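Local coordinates for putative hyaluronoglucosaminidase (Clostridium perfringens, PDB 6PWI), which probably acts as a hexosaminidase of glycoside hydrolase family 84, this chain being the catalytic part of a longer, probably cell-wall-anchored protein, at residues F282-F293 with W317-I328. Numbering follows the deposited sequence.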
loop_
_atom_site.group_PDB
_atom_site.type_symbol
_atom_site.label_atom_id
_atom_site.label_comp_id
_atom_site.label_asym_id
_atom_site.label_seq_id
_atom_site.Cartn_x
_atom_site.Cartn_y
_atom_site.Cartn_z
ATOM N N PHE A 282 19.090 9.720 -17.261
ATOM C CA PHE A 282 17.697 9.388 -17.515
ATOM C C PHE A 282 17.618 8.412 -18.683
ATOM O O PHE A 282 16.818 7.478 -18.651
ATOM C CB PHE A 282 16.848 10.643 -17.741
ATOM C CG PHE A 282 16.340 11.341 -16.500
ATOM C CD1 PHE A 282 16.761 10.969 -15.230
ATOM C CD2 PHE A 282 15.453 12.404 -16.601
ATOM C CE1 PHE A 282 16.287 11.622 -14.102
ATOM C CE2 PHE A 282 14.982 13.058 -15.471
ATOM C CZ PHE A 282 15.403 12.669 -14.223
ATOM N N GLU A 283 18.469 8.634 -19.696
ATOM C CA GLU A 283 18.535 7.778 -20.873
ATOM C C GLU A 283 18.927 6.360 -20.464
ATOM O O GLU A 283 18.388 5.396 -21.009
ATOM C CB GLU A 283 19.507 8.328 -21.921
ATOM C CG GLU A 283 19.037 9.596 -22.614
ATOM C CD GLU A 283 17.868 9.427 -23.571
ATOM O OE1 GLU A 283 17.362 8.286 -23.700
ATOM O OE2 GLU A 283 17.466 10.437 -24.190
ATOM N N GLN A 284 19.857 6.242 -19.501
ATOM C CA GLN A 284 20.314 4.940 -19.034
ATOM C C GLN A 284 19.144 4.169 -18.420
ATOM O O GLN A 284 18.945 2.997 -18.739
ATOM C CB GLN A 284 21.506 5.054 -18.077
ATOM C CG GLN A 284 22.161 3.708 -17.777
ATOM C CD GLN A 284 23.079 3.673 -16.574
ATOM O OE1 GLN A 284 22.964 4.461 -15.637
ATOM N NE2 GLN A 284 23.998 2.723 -16.580
ATOM N N LEU A 285 18.365 4.833 -17.555
ATOM C CA LEU A 285 17.206 4.187 -16.956
ATOM C C LEU A 285 16.166 3.904 -18.036
ATOM O O LEU A 285 15.555 2.838 -18.017
ATOM C CB LEU A 285 16.623 5.050 -15.831
ATOM C CG LEU A 285 17.255 4.906 -14.442
ATOM C CD1 LEU A 285 17.409 3.453 -14.027
ATOM C CD2 LEU A 285 18.582 5.633 -14.350
ATOM N N TYR A 286 15.992 4.849 -18.979
ATOM C CA TYR A 286 15.027 4.720 -20.066
ATOM C C TYR A 286 15.316 3.461 -20.880
ATOM O O TYR A 286 14.390 2.802 -21.359
ATOM C CB TYR A 286 15.055 5.937 -21.000
ATOM C CG TYR A 286 13.972 5.938 -22.054
ATOM C CD1 TYR A 286 12.752 6.556 -21.826
ATOM C CD2 TYR A 286 14.156 5.318 -23.285
ATOM C CE1 TYR A 286 11.749 6.548 -22.785
ATOM C CE2 TYR A 286 13.162 5.292 -24.252
ATOM C CZ TYR A 286 11.954 5.917 -24.002
ATOM O OH TYR A 286 10.959 5.905 -24.936
ATOM N N SER A 287 16.614 3.142 -21.008
ATOM C CA SER A 287 17.096 2.050 -21.838
ATOM C C SER A 287 16.765 0.694 -21.217
ATOM O O SER A 287 16.802 -0.321 -21.906
ATOM C CB SER A 287 18.572 2.193 -22.120
ATOM O OG SER A 287 19.350 1.657 -21.063
ATOM N N VAL A 288 16.447 0.661 -19.919
ATOM C CA VAL A 288 16.033 -0.601 -19.324
ATOM C C VAL A 288 14.527 -0.616 -19.061
ATOM O O VAL A 288 14.032 -1.565 -18.464
ATOM C CB VAL A 288 16.867 -1.007 -18.090
ATOM C CG1 VAL A 288 18.295 -1.368 -18.463
ATOM C CG2 VAL A 288 16.852 0.042 -16.987
ATOM N N GLY A 289 13.800 0.420 -19.510
ATOM C CA GLY A 289 12.343 0.356 -19.563
ATOM C C GLY A 289 11.611 1.331 -18.632
ATOM O O GLY A 289 10.384 1.377 -18.641
ATOM N N VAL A 290 12.352 2.110 -17.834
ATOM C CA VAL A 290 11.756 3.128 -16.980
ATOM C C VAL A 290 11.060 4.175 -17.850
ATOM O O VAL A 290 11.648 4.692 -18.797
ATOM C CB VAL A 290 12.794 3.777 -16.044
ATOM C CG1 VAL A 290 12.168 4.868 -15.193
ATOM C CG2 VAL A 290 13.495 2.752 -15.164
ATOM N N ARG A 291 9.810 4.510 -17.497
ATOM C CA ARG A 291 8.991 5.399 -18.312
ATOM C C ARG A 291 8.348 6.503 -17.464
ATOM O O ARG A 291 7.448 7.201 -17.935
ATOM C CB ARG A 291 7.955 4.585 -19.101
ATOM C CG ARG A 291 8.536 3.753 -20.236
ATOM C CD ARG A 291 9.083 4.580 -21.390
ATOM N NE ARG A 291 9.679 3.787 -22.462
ATOM C CZ ARG A 291 10.878 3.198 -22.423
ATOM N NH1 ARG A 291 11.299 2.507 -23.465
ATOM N NH2 ARG A 291 11.655 3.296 -21.357
ATOM N N GLN A 292 8.809 6.655 -16.214
ATOM C CA GLN A 292 8.354 7.721 -15.331
ATOM C C GLN A 292 9.443 8.023 -14.305
ATOM O O GLN A 292 10.116 7.117 -13.820
ATOM C CB GLN A 292 7.021 7.376 -14.663
ATOM C CG GLN A 292 6.325 8.595 -14.074
ATOM C CD GLN A 292 4.905 8.370 -13.607
ATOM O OE1 GLN A 292 4.430 7.241 -13.455
ATOM N NE2 GLN A 292 4.210 9.470 -13.369
ATOM N N PHE A 293 9.596 9.310 -13.980
ATOM C CA PHE A 293 10.717 9.776 -13.185
ATOM C C PHE A 293 10.247 10.749 -12.105
ATOM O O PHE A 293 9.285 11.487 -12.304
ATOM C CB PHE A 293 11.758 10.429 -14.101
ATOM C CG PHE A 293 12.386 9.487 -15.094
ATOM C CD1 PHE A 293 13.487 8.717 -14.744
ATOM C CD2 PHE A 293 11.871 9.356 -16.375
ATOM C CE1 PHE A 293 14.064 7.843 -15.654
ATOM C CE2 PHE A 293 12.442 8.474 -17.283
ATOM C CZ PHE A 293 13.540 7.723 -16.924
ATOM N N TRP A 317 12.594 17.289 -22.808
ATOM C CA TRP A 317 13.083 15.932 -23.017
ATOM C C TRP A 317 11.934 14.924 -22.987
ATOM O O TRP A 317 11.836 14.037 -23.838
ATOM C CB TRP A 317 14.153 15.595 -21.971
ATOM C CG TRP A 317 14.660 14.189 -22.062
ATOM C CD1 TRP A 317 15.616 13.716 -22.913
ATOM C CD2 TRP A 317 14.237 13.063 -21.268
ATOM N NE1 TRP A 317 15.814 12.377 -22.710
ATOM C CE2 TRP A 317 14.982 11.946 -21.709
ATOM C CE3 TRP A 317 13.314 12.888 -20.229
ATOM C CZ2 TRP A 317 14.829 10.679 -21.144
ATOM C CZ3 TRP A 317 13.153 11.632 -19.683
ATOM C CH2 TRP A 317 13.905 10.544 -20.131
ATOM N N ARG A 318 11.063 15.071 -21.988
ATOM C CA ARG A 318 10.014 14.101 -21.738
ATOM C C ARG A 318 9.052 14.044 -22.926
ATOM O O ARG A 318 8.566 12.973 -23.289
ATOM C CB ARG A 318 9.311 14.478 -20.435
ATOM C CG ARG A 318 8.246 13.493 -19.989
ATOM C CD ARG A 318 7.190 14.328 -19.318
ATOM N NE ARG A 318 5.930 13.693 -19.634
ATOM C CZ ARG A 318 4.803 14.345 -19.858
ATOM N NH1 ARG A 318 4.779 15.666 -19.813
ATOM N NH2 ARG A 318 3.704 13.664 -20.129
ATOM N N LEU A 319 8.788 15.210 -23.526
ATOM C CA LEU A 319 7.855 15.301 -24.637
ATOM C C LEU A 319 8.491 14.752 -25.919
ATOM O O LEU A 319 7.786 14.189 -26.755
ATOM C CB LEU A 319 7.368 16.748 -24.789
ATOM C CG LEU A 319 6.428 17.251 -23.690
ATOM C CD1 LEU A 319 6.037 18.701 -23.925
ATOM C CD2 LEU A 319 5.189 16.370 -23.568
ATOM N N GLN A 320 9.821 14.891 -26.054
ATOM C CA GLN A 320 10.554 14.319 -27.176
ATOM C C GLN A 320 10.417 12.795 -27.191
ATOM O O GLN A 320 10.287 12.189 -28.250
ATOM C CB GLN A 320 12.043 14.658 -27.105
ATOM C CG GLN A 320 12.391 16.053 -27.596
ATOM C CD GLN A 320 13.831 16.411 -27.306
ATOM O OE1 GLN A 320 14.547 15.701 -26.595
ATOM N NE2 GLN A 320 14.272 17.531 -27.857
ATOM N N LYS A 321 10.457 12.180 -26.007
ATOM C CA LYS A 321 10.468 10.732 -25.899
ATOM C C LYS A 321 9.098 10.151 -26.241
ATOM O O LYS A 321 9.010 9.023 -26.712
ATOM C CB LYS A 321 10.968 10.329 -24.511
ATOM C CG LYS A 321 12.460 10.539 -24.291
ATOM C CD LYS A 321 13.240 9.308 -24.657
ATOM C CE LYS A 321 14.641 9.601 -25.133
ATOM N NZ LYS A 321 15.351 8.336 -25.436
ATOM N N GLY A 322 8.030 10.911 -25.976
ATOM C CA GLY A 322 6.696 10.547 -26.428
ATOM C C GLY A 322 5.953 9.561 -25.526
ATOM O O GLY A 322 4.728 9.590 -25.475
ATOM N N ASP A 323 6.672 8.674 -24.827
ATOM C CA ASP A 323 6.000 7.637 -24.055
ATOM C C ASP A 323 6.403 7.682 -22.576
ATOM O O ASP A 323 6.304 6.673 -21.875
ATOM C CB ASP A 323 6.196 6.255 -24.692
ATOM C CG ASP A 323 7.638 5.767 -24.679
ATOM O OD1 ASP A 323 8.548 6.616 -24.576
ATOM O OD2 ASP A 323 7.843 4.540 -24.764
ATOM N N VAL A 324 6.843 8.852 -22.098
ATOM C CA VAL A 324 7.209 9.004 -20.698
ATOM C C VAL A 324 6.091 9.748 -19.964
ATOM O O VAL A 324 5.758 10.880 -20.305
ATOM C CB VAL A 324 8.582 9.690 -20.535
ATOM C CG1 VAL A 324 8.940 9.940 -19.076
ATOM C CG2 VAL A 324 9.680 8.888 -21.208
ATOM N N TYR A 325 5.519 9.097 -18.946
ATOM C CA TYR A 325 4.493 9.698 -18.113
ATOM C C TYR A 325 5.067 10.928 -17.413
ATOM O O TYR A 325 6.274 11.157 -17.445
ATOM C CB TYR A 325 3.944 8.678 -17.117
ATOM C CG TYR A 325 3.208 7.507 -17.719
ATOM C CD1 TYR A 325 1.905 7.637 -18.182
ATOM C CD2 TYR A 325 3.802 6.256 -17.804
ATOM C CE1 TYR A 325 1.218 6.558 -18.723
ATOM C CE2 TYR A 325 3.131 5.168 -18.341
ATOM C CZ TYR A 325 1.832 5.318 -18.800
ATOM O OH TYR A 325 1.164 4.249 -19.328
ATOM N N GLU A 326 4.189 11.711 -16.774
ATOM C CA GLU A 326 4.569 13.020 -16.257
ATOM C C GLU A 326 5.453 12.876 -15.022
ATOM O O GLU A 326 5.368 11.882 -14.304
ATOM C CB GLU A 326 3.351 13.922 -16.035
ATOM C CG GLU A 326 2.175 13.234 -15.371
ATOM C CD GLU A 326 0.900 14.057 -15.450
ATOM O OE1 GLU A 326 0.394 14.481 -14.380
ATOM O OE2 GLU A 326 0.419 14.284 -16.584
ATOM N N PHE A 327 6.310 13.881 -14.815
ATOM C CA PHE A 327 7.256 13.904 -13.715
ATOM C C PHE A 327 6.549 14.117 -12.378
ATOM O O PHE A 327 5.507 14.770 -12.286
ATOM C CB PHE A 327 8.281 15.026 -13.891
ATOM C CG PHE A 327 9.365 14.763 -14.905
ATOM C CD1 PHE A 327 10.445 13.945 -14.600
ATOM C CD2 PHE A 327 9.324 15.365 -16.156
ATOM C CE1 PHE A 327 11.450 13.720 -15.531
ATOM C CE2 PHE A 327 10.328 15.137 -17.087
ATOM C CZ PHE A 327 11.388 14.315 -16.774
ATOM N N ILE A 328 7.168 13.548 -11.344
ATOM C CA ILE A 328 6.811 13.758 -9.957
ATOM C C ILE A 328 7.895 14.649 -9.363
ATOM O O ILE A 328 9.069 14.468 -9.672
ATOM C CB ILE A 328 6.720 12.378 -9.282
ATOM C CG1 ILE A 328 5.393 11.705 -9.638
ATOM C CG2 ILE A 328 6.929 12.465 -7.782
ATOM C CD1 ILE A 328 5.504 10.229 -9.925
HETATM O O HOH W 1 8.778 11.456 -15.812
#
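Tyr286, in the last turn of helix 268-286, packs one ring face against the side chain of Lys321, a worked example of a tyrosine held on both faces and at its tip. With CG of Tyr286 anti to its own backbone N (chi1 -173°), the ring is carried across to segment 317-328. From CB outward, CD1 and then CE1 meet Val324 CG2 at the ring edge, CE1 at 3.5 Å. On the other side of the ring CD2 and CE2 lie near Lys321 NZ, which sits 4.2 Å from the ring centroid in a cation-pi interaction; Lys321 CD, near CZ, adds a CH-pi contact over the same face. Arg291 NH2 lies over the centre of the opposite face, held there by its bonds to Tyr286 O and Val290 O. At the tip, OH donates to the syn lone pair of Asp323 OD1, while Asp323 OD2, met from above the carboxylate plane, takes Arg291 NE at 3.0 Å in a salt bridge.

The two oxygens of Glu283 take different partners. OE1 uses its syn lone pair in a salt bridge with Lys321 NZ at 2.7 Å; OE2, met from above the carboxylate plane, receives a nearly straight bond (169°) from Trp317 NE1. Next to these groups Phe282, Phe293 and Trp317 form an aromatic cluster, the indole edge meeting the Phe293 face in an offset edge-to-face pair.

Segments 282-286 and 317-321 run roughly parallel, at 30°, their axes 12.9 Å apart at the closest, and side chains bridge the gap. Each helix leads into a strand of this (beta/alpha)8 barrel; Ile328 N donates to Phe293 O where strands 293-296 and 328-330 pair in parallel, and Trp253 of strand 250-255 touches Phe282.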